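Local coordinates for serine-pyruvate aminotransferase (agxt) (Sulfolobus solfataricus, PDB 3ZRQ) that catalyses pyridoxal-phosphate-dependent transfer of the amino group from serine to pyruvate, as a thermophilic archaeal class-V aminotransferase, at the interface of chains A and B. Coordinates in Å, arbitrary orientation; residue numbers count along the deposited sequence, not the author numbering. Chains: chain A/B, Serine-pyruvate aminotransferase (agxt).

The interface of chains A and B. Residues chain A 354, 357-358, 369-370, 373; chain B 350, 373, 377.
B:Glu377 reaches across to A:Ser354, and its carboxylate accepts the hydroxyl's hydrogen bond, with OG of A:Ser354 2.7 Å from OE2 of B:Glu377. The donor lies above the carboxylate plane, 35° out of it. The A:Ser354 hydroxyl faces the partner because OG stands anti to its own backbone N (chi1 -174°). With 92 Å² hidden by chain A, B:Glu377 buries more surface than any other residue of the patch.

The second carboxylate, A:Glu357, serves its own chain. The backbone N of A:Gly370 donates to OE1 of A:Glu357 at 2.7 Å, on the syn side but tilted somewhat out of the carboxylate plane. The backbone N of A:Val373 donates to OE2 of A:Glu357 at 3.1 Å, nearly in line with the C-O bond. These two bonds tie helix 346-363 to the start of helix 371-381 and fix the carboxylate's rotation; OE1 also lies over one face of the A:Phe369 ring, toward its rim. An alanine in place of A:Glu357 would probably leave both amide N-H groups without their acceptor and free the turn before helix 371-381 to shift, disturbing the surface that meets B:Glu377.

The two acids approach without bonding: OE2 of A:Glu357 is 3.5 Å from OE1 of B:Glu377, their planes 89° apart. Such proximity could raise the proton affinity of one of them, although A:Arg358, whose NE is 4.4 Å from OE2 of B:Glu377, may offset some of the charge.

Apolar packing completes the patch. CG1 of A:Val373 and CG1 of B:Val373 meet at 3.3 Å, a tight methyl contact, while CG2 of A:Val373 points tip to tip at the B:Glu377 carboxylate, 3.6 Å from CD. CD1 of B:Ile350 packs tip to tip against NH2 of A:Arg358 at 3.2 Å.

The site joins helices 346-363 and 371-381 in the C-terminal region of each chain, within a two-fold symmetric interface of the four-chain deposited assembly; the structure alone does not show whether this pairing forms in solution.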
# COMPACT_ATOMS: atom_id res chain seq x y z
N SER A 354 -29.96 -8.01 -5.75
CA SER A 354 -29.70 -9.04 -6.74
C SER A 354 -29.16 -10.33 -6.11
O SER A 354 -29.69 -11.42 -6.38
CB SER A 354 -28.76 -8.51 -7.83
OG SER A 354 -28.62 -9.49 -8.85
N GLU A 357 -31.95 -12.05 -4.18
CA GLU A 357 -32.86 -12.74 -5.12
C GLU A 357 -32.33 -14.10 -5.58
O GLU A 357 -33.02 -15.12 -5.46
CB GLU A 357 -33.12 -11.88 -6.35
CG GLU A 357 -34.04 -10.71 -6.17
CD GLU A 357 -34.71 -10.32 -7.47
OE1 GLU A 357 -35.19 -11.24 -8.17
OE2 GLU A 357 -34.76 -9.12 -7.81
N ARG A 358 -31.11 -14.11 -6.09
CA ARG A 358 -30.48 -15.34 -6.62
C ARG A 358 -30.28 -16.40 -5.54
O ARG A 358 -30.47 -17.59 -5.79
CB ARG A 358 -29.15 -15.01 -7.33
CG ARG A 358 -29.37 -14.18 -8.61
CD ARG A 358 -28.12 -14.06 -9.47
NE ARG A 358 -27.40 -12.81 -9.23
CZ ARG A 358 -26.19 -12.72 -8.68
NH1 ARG A 358 -25.54 -13.82 -8.31
NH2 ARG A 358 -25.62 -11.54 -8.50
N PHE A 369 -39.48 -13.25 -7.86
CA PHE A 369 -38.23 -13.07 -8.61
C PHE A 369 -38.36 -11.97 -9.66
O PHE A 369 -39.40 -11.81 -10.29
CB PHE A 369 -37.73 -14.39 -9.23
CG PHE A 369 -36.31 -14.32 -9.75
CD1 PHE A 369 -35.22 -14.38 -8.89
CD2 PHE A 369 -36.06 -14.18 -11.12
CE1 PHE A 369 -33.90 -14.29 -9.37
CE2 PHE A 369 -34.75 -14.09 -11.61
CZ PHE A 369 -33.67 -14.15 -10.74
N GLY A 370 -37.30 -11.18 -9.81
CA GLY A 370 -37.29 -10.06 -10.75
C GLY A 370 -37.72 -8.72 -10.15
O GLY A 370 -37.09 -7.68 -10.45
N VAL A 373 -34.91 -6.07 -7.89
CA VAL A 373 -33.99 -5.12 -8.53
C VAL A 373 -34.76 -3.97 -9.18
O VAL A 373 -34.34 -2.81 -9.11
CB VAL A 373 -33.03 -5.80 -9.54
CG1 VAL A 373 -31.96 -4.81 -9.96
CG2 VAL A 373 -32.36 -7.01 -8.93
N ILE B 350 -24.22 -6.81 -13.54
CA ILE B 350 -25.45 -6.20 -13.01
C ILE B 350 -25.28 -4.68 -12.95
O ILE B 350 -26.14 -3.94 -13.44
CB ILE B 350 -25.83 -6.75 -11.62
CG1 ILE B 350 -26.01 -8.27 -11.66
CG2 ILE B 350 -27.10 -6.08 -11.10
CD1 ILE B 350 -25.66 -8.94 -10.37
N VAL B 373 -31.70 -5.43 -16.33
CA VAL B 373 -31.14 -6.12 -15.16
C VAL B 373 -31.75 -7.51 -15.01
O VAL B 373 -31.05 -8.47 -14.68
CB VAL B 373 -31.28 -5.30 -13.85
CG1 VAL B 373 -30.49 -5.96 -12.74
CG2 VAL B 373 -30.80 -3.87 -14.03
N GLU B 377 -29.70 -10.97 -14.68
CA GLU B 377 -29.92 -11.84 -13.52
C GLU B 377 -30.26 -13.26 -13.98
O GLU B 377 -29.79 -14.24 -13.38
CB GLU B 377 -31.07 -11.32 -12.66
CG GLU B 377 -30.71 -10.19 -11.73
CD GLU B 377 -31.60 -10.19 -10.49
OE1 GLU B 377 -32.81 -9.91 -10.63
OE2 GLU B 377 -31.10 -10.50 -9.39